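PDB 5BY3: BtGH115A from Bacteroides thetaiotaomicron, which acts as a family GH115 4-O-methyl-alpha-glucuronidase with specificity for decorated arabinogalactans, probably hydrolysing glucuronic acid side groups from them. Local coordinates for residues 647-652 with 668-673; 658-663 with 765-770. All blocks are in the same frame, centred on the assembly; numbering follows the deposited sequence.

Interaction 1 of 2, residues 647-652 with 668-673; sequences WNAAEA and KAAEIK
N648 and A649 meet K668 and A670 where an Asx turn, overlaid on a type I beta turn, packs beside a strand of the C-terminal GH115 domain. The contact is small, burying 166 Å² over both sides, and no hydrogen bond crosses it. In sequence order, W647 comes first: it stacks on F680 and bonds through its backbone to V771 of strand 766-772, which places the residue before the turn on the sheet. N648 then sets its CB beside CB of K668, at 3.9 Å. Its CG sits between the backbone N and the carbonyl carbon (chi1 53°), a torsion that swings OD1 back over the following residues. A649, at the second position of the turn, points its methyl at strand 670-672: its CB lies 3.5 Å from CB of A670, the closest approach between the two segments, and also touches L768 and L678. Small side chains on both sides let the turn approach the strand this nearly. Next, A650 N gives N648 OD1 a hydrogen bond of 3.1 Å, in the carbonyl plane and on a lone pair, with an N-H...O angle of 140°. A second, weak bond comes to the same oxygen from E651 N. The backbone closes the type I turn through E651 N to N648 O, 3.2 Å, and E651 carries its carboxylate carbon to the edge of the W647 ring, in the ring plane. Polar pairing of the two segments' backbones does not follow, since A649 N stays 4.2 Å from K668 O.

Interaction 2 of 2, residues 658-663 with 765-770; sequences IVCEGL and GVILDQ
C660 and L663 converge on one methyl group, CG2 of I767. The SG of C660 approaches it to 4.2 Å and CD2 of L663 to 4.4 Å, distances of ordinary apolar packing; 112 Å² is buried in all and no hydrogen bond crosses. The I767 methyl reaches them because CG2 stands anti to the backbone N. What brings C660 and L663 together is a type I beta turn between them, closed by L663 N to C660 O at 2.9 Å. Farther along the strand, the D769 carboxylate comes near the same turn, but its OD1 remains 4.3 Å from L663 O, proximity without a bond. Its other oxygen, OD2, is held by Y665 N and by NE2 of Q740, which also serves OE1 of Q770. D769 and Q770 together face R695, a classic beta bulge in the pairing with strand 689-696. The CA atoms of C660 and I767 are 8.5 Å apart, too far for adjacent strands, and A669 explains the gap: both C660 and L663 bond to its backbone. L663 packs on S412, L413 and Q416 of helix 411-423, and I767 also touches Q416, so the contact joins the C-terminal sheet of strands 670-672 and 766-772 to a helix of the TIM-barrel-type part, one that runs between parallel strands 388-393 and 429-433.

Overall arrangement
Interactions 1 and 2 reach the same antiparallel sheet, their centres 6 Å apart, and their segments alternate along the chain. Strand 670-672 is the shared element: it lies between strands 658-659 and 766-772 in the sheet, and the turn that follows 658-659 reaches past it to I767, while the turn of interaction 1 packs against it. Direct links are a probable hydrogen bond, E671 N to I658 O at 2.9 Å, and CB of A669 packed 3.4 Å from O of L768. Interaction 2 is centred about 20 Å from the chain's centre, interaction 1 about 26 Å. Neither contact contains L404 or D436, the residues of the nickel site; both are structural packing.

Interaction 1 of 2, residues 647-652 with 668-673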
loop_
_atom_site.group_PDB
_atom_site.type_symbol
_atom_site.label_atom_id
_atom_site.label_comp_id
_atom_site.label_asym_id
_atom_site.label_seq_id
_atom_site.Cartn_x
_atom_site.Cartn_y
_atom_site.Cartn_z
ATOM N N TRP A 647 -1.808 8.256 -29.907
ATOM C CA TRP A 647 -0.564 7.508 -29.703
ATOM C C TRP A 647 -0.346 7.105 -28.264
ATOM O O TRP A 647 -0.862 7.763 -27.348
ATOM C CB TRP A 647 0.631 8.355 -30.117
ATOM C CG TRP A 647 0.649 8.695 -31.575
ATOM C CD1 TRP A 647 0.637 7.810 -32.623
ATOM C CD2 TRP A 647 0.703 10.009 -32.156
ATOM N NE1 TRP A 647 0.659 8.492 -33.805
ATOM C CE2 TRP A 647 0.708 9.842 -33.553
ATOM C CE3 TRP A 647 0.751 11.309 -31.632
ATOM C CZ2 TRP A 647 0.750 10.923 -34.439
ATOM C CZ3 TRP A 647 0.795 12.393 -32.520
ATOM C CH2 TRP A 647 0.796 12.185 -33.904
ATOM N N ASN A 648 0.401 6.009 -28.105
ATOM C CA ASN A 648 1.086 5.584 -26.877
ATOM C C ASN A 648 2.568 5.866 -27.083
ATOM O O ASN A 648 2.997 6.160 -28.205
ATOM C CB ASN A 648 0.859 4.089 -26.619
ATOM C CG ASN A 648 1.231 3.204 -27.834
ATOM O OD1 ASN A 648 2.430 2.964 -28.141
ATOM N ND2 ASN A 648 0.196 2.706 -28.532
ATOM N N ALA A 649 3.370 5.757 -26.035
ATOM C CA ALA A 649 4.776 6.187 -26.137
ATOM C C ALA A 649 5.660 5.440 -27.159
ATOM O O ALA A 649 6.716 5.954 -27.556
ATOM C CB ALA A 649 5.421 6.203 -24.758
ATOM N N ALA A 650 5.223 4.247 -27.577
ATOM C CA ALA A 650 6.011 3.368 -28.453
ATOM C C ALA A 650 5.586 3.422 -29.927
ATOM O O ALA A 650 6.289 2.887 -30.791
ATOM C CB ALA A 650 5.997 1.929 -27.937
ATOM N N GLU A 651 4.446 4.062 -30.207
ATOM C CA GLU A 651 4.048 4.396 -31.582
ATOM C C GLU A 651 4.997 5.442 -32.179
ATOM O O GLU A 651 4.982 5.683 -33.387
ATOM C CB GLU A 651 2.591 4.863 -31.667
ATOM C CG GLU A 651 1.584 3.785 -31.304
ATOM C CD GLU A 651 0.210 3.938 -31.972
ATOM O OE1 GLU A 651 -0.428 5.016 -31.892
ATOM O OE2 GLU A 651 -0.265 2.944 -32.575
ATOM N N ALA A 652 5.833 6.040 -31.331
ATOM C CA ALA A 652 6.858 6.980 -31.760
ATOM C C ALA A 652 7.806 6.344 -32.772
ATOM O O ALA A 652 8.080 5.149 -32.712
ATOM C CB ALA A 652 7.641 7.458 -30.558
ATOM N N LYS A 668 0.338 1.236 -21.363
ATOM C CA LYS A 668 1.535 1.573 -22.161
ATOM C C LYS A 668 2.259 2.878 -21.802
ATOM O O LYS A 668 3.049 3.368 -22.585
ATOM C CB LYS A 668 1.217 1.495 -23.662
ATOM C CG LYS A 668 1.087 0.057 -24.181
ATOM C CD LYS A 668 0.089 -0.130 -25.314
ATOM C CE LYS A 668 -0.231 -1.617 -25.479
ATOM N NZ LYS A 668 -0.859 -1.966 -26.792
ATOM N N ALA A 669 2.036 3.429 -20.609
ATOM C CA ALA A 669 2.849 4.567 -20.167
ATOM C C ALA A 669 4.347 4.229 -20.155
ATOM O O ALA A 669 4.705 3.078 -19.878
ATOM C CB ALA A 669 2.391 5.086 -18.802
ATOM N N ALA A 670 5.201 5.229 -20.450
ATOM C CA ALA A 670 6.670 5.024 -20.580
ATOM C C ALA A 670 7.483 6.226 -20.125
ATOM O O ALA A 670 7.064 7.354 -20.350
ATOM C CB ALA A 670 7.036 4.683 -22.016
ATOM N N GLU A 671 8.644 5.978 -19.519
ATOM C CA GLU A 671 9.470 7.048 -18.952
ATOM C C GLU A 671 10.383 7.633 -20.006
ATOM O O GLU A 671 11.153 6.912 -20.623
ATOM C CB GLU A 671 10.303 6.556 -17.766
ATOM C CG GLU A 671 11.166 7.658 -17.145
ATOM C CD GLU A 671 12.191 7.157 -16.124
ATOM O OE1 GLU A 671 12.546 5.950 -16.157
ATOM O OE2 GLU A 671 12.665 7.987 -15.299
ATOM N N ILE A 672 10.283 8.935 -20.232
ATOM C CA ILE A 672 11.244 9.617 -21.104
ATOM C C ILE A 672 12.264 10.196 -20.169
ATOM O O ILE A 672 11.936 11.056 -19.349
ATOM C CB ILE A 672 10.606 10.727 -21.952
ATOM C CG1 ILE A 672 9.383 10.191 -22.688
ATOM C CG2 ILE A 672 11.625 11.313 -22.915
ATOM C CD1 ILE A 672 8.459 11.274 -23.223
ATOM N N LYS A 673 13.492 9.702 -20.269
ATOM C CA LYS A 673 14.564 10.152 -19.378
ATOM C C LYS A 673 14.857 11.596 -19.727
ATOM O O LYS A 673 14.555 12.043 -20.851
ATOM C CB LYS A 673 15.833 9.286 -19.508
ATOM C CG LYS A 673 15.675 7.796 -19.207
ATOM C CD LYS A 673 15.384 7.540 -17.734
ATOM C CE LYS A 673 15.592 6.083 -17.340
ATOM N NZ LYS A 673 15.324 5.889 -15.879
#

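Interaction 2 of 2, residues 658-663 with 765-770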
loop_
_atom_site.group_PDB
_atom_site.type_symbol
_atom_site.label_atom_id
_atom_site.label_comp_id
_atom_site.label_asym_id
_atom_site.label_seq_id
_atom_site.Cartn_x
_atom_site.Cartn_y
_atom_site.Cartn_z
ATOM N N ILE A 658 11.225 3.666 -22.033
ATOM C CA ILE A 658 10.933 2.368 -21.454
ATOM C C ILE A 658 9.559 2.365 -20.787
ATOM O O ILE A 658 9.258 3.221 -19.953
ATOM C CB ILE A 658 12.035 1.892 -20.468
ATOM C CG1 ILE A 658 13.456 2.104 -21.059
ATOM C CG2 ILE A 658 11.786 0.424 -20.051
ATOM C CD1 ILE A 658 13.698 1.455 -22.426
ATOM N N VAL A 659 8.728 1.416 -21.218
ATOM C CA VAL A 659 7.391 1.195 -20.676
ATOM C C VAL A 659 7.518 0.916 -19.186
ATOM O O VAL A 659 8.400 0.156 -18.782
ATOM C CB VAL A 659 6.683 -0.024 -21.330
ATOM C CG1 VAL A 659 5.222 -0.065 -20.927
ATOM C CG2 VAL A 659 6.791 0.001 -22.850
ATOM N N CYS A 660 6.676 1.576 -18.385
ATOM C CA CYS A 660 6.420 1.161 -17.011
ATOM C C CYS A 660 5.324 0.074 -17.071
ATOM O O CYS A 660 4.145 0.350 -17.398
ATOM C CB CYS A 660 6.000 2.362 -16.163
ATOM S SG CYS A 660 7.079 3.817 -16.323
ATOM N N GLU A 661 5.724 -1.159 -16.749
ATOM C CA GLU A 661 5.039 -2.383 -17.233
ATOM C C GLU A 661 3.522 -2.363 -17.481
ATOM O O GLU A 661 3.109 -2.442 -18.633
ATOM C CB GLU A 661 5.469 -3.637 -16.470
ATOM C CG GLU A 661 5.086 -4.933 -17.169
ATOM C CD GLU A 661 5.667 -6.136 -16.467
ATOM O OE1 GLU A 661 6.892 -6.136 -16.192
ATOM O OE2 GLU A 661 4.897 -7.073 -16.156
ATOM N N GLY A 662 2.680 -2.292 -16.473
ATOM C CA GLY A 662 1.244 -2.252 -16.869
ATOM C C GLY A 662 0.576 -0.896 -16.611
ATOM O O GLY A 662 -0.636 -0.825 -16.345
ATOM N N LEU A 663 1.382 0.168 -16.634
ATOM C CA LEU A 663 0.960 1.461 -16.128
ATOM C C LEU A 663 0.184 2.289 -17.169
ATOM O O LEU A 663 0.450 2.166 -18.370
ATOM C CB LEU A 663 2.180 2.201 -15.594
ATOM C CG LEU A 663 2.001 3.537 -14.879
ATOM C CD1 LEU A 663 1.355 3.312 -13.540
ATOM C CD2 LEU A 663 3.370 4.161 -14.681
ATOM N N GLY A 765 11.614 12.469 -13.602
ATOM C CA GLY A 765 10.581 11.408 -13.659
ATOM C C GLY A 765 9.338 11.733 -14.472
ATOM O O GLY A 765 8.230 11.832 -13.912
ATOM N N VAL A 766 9.539 11.902 -15.787
ATOM C CA VAL A 766 8.502 12.339 -16.742
ATOM C C VAL A 766 7.936 11.102 -17.394
ATOM O O VAL A 766 8.678 10.349 -18.062
ATOM C CB VAL A 766 9.099 13.207 -17.861
ATOM C CG1 VAL A 766 8.100 13.474 -18.980
ATOM C CG2 VAL A 766 9.649 14.504 -17.286
ATOM N N ILE A 767 6.641 10.862 -17.208
ATOM C CA ILE A 767 6.113 9.616 -17.729
ATOM C C ILE A 767 4.928 9.919 -18.600
ATOM O O ILE A 767 3.900 10.401 -18.102
ATOM C CB ILE A 767 5.763 8.617 -16.607
ATOM C CG1 ILE A 767 7.024 8.180 -15.891
ATOM C CG2 ILE A 767 5.089 7.377 -17.170
ATOM C CD1 ILE A 767 6.849 8.139 -14.388
ATOM N N LEU A 768 5.101 9.643 -19.895
ATOM C CA LEU A 768 4.070 9.854 -20.900
ATOM C C LEU A 768 3.075 8.708 -20.909
ATOM O O LEU A 768 3.462 7.544 -20.825
ATOM C CB LEU A 768 4.695 10.060 -22.294
ATOM C CG LEU A 768 3.706 10.358 -23.443
ATOM C CD1 LEU A 768 3.045 11.729 -23.358
ATOM C CD2 LEU A 768 4.357 10.164 -24.809
ATOM N N ASP A 769 1.797 9.056 -21.022
ATOM C CA ASP A 769 0.692 8.092 -21.078
ATOM C C ASP A 769 0.036 8.135 -22.446
ATOM O O ASP A 769 0.061 7.153 -23.146
ATOM C CB ASP A 769 -0.353 8.370 -19.977
ATOM C CG ASP A 769 -1.150 7.132 -19.596
ATOM O OD1 ASP A 769 -0.677 6.053 -19.943
ATOM O OD2 ASP A 769 -2.216 7.212 -18.926
ATOM N N GLN A 770 -0.558 9.262 -22.821
ATOM C CA GLN A 770 -1.244 9.379 -24.116
ATOM C C GLN A 770 -0.928 10.685 -24.810
ATOM O O GLN A 770 -0.488 11.636 -24.176
ATOM C CB GLN A 770 -2.745 9.258 -23.955
ATOM C CG GLN A 770 -3.168 7.911 -23.381
ATOM C CD GLN A 770 -4.640 7.845 -23.010
ATOM O OE1 GLN A 770 -5.115 8.595 -22.156
ATOM N NE2 GLN A 770 -5.370 6.957 -23.656
#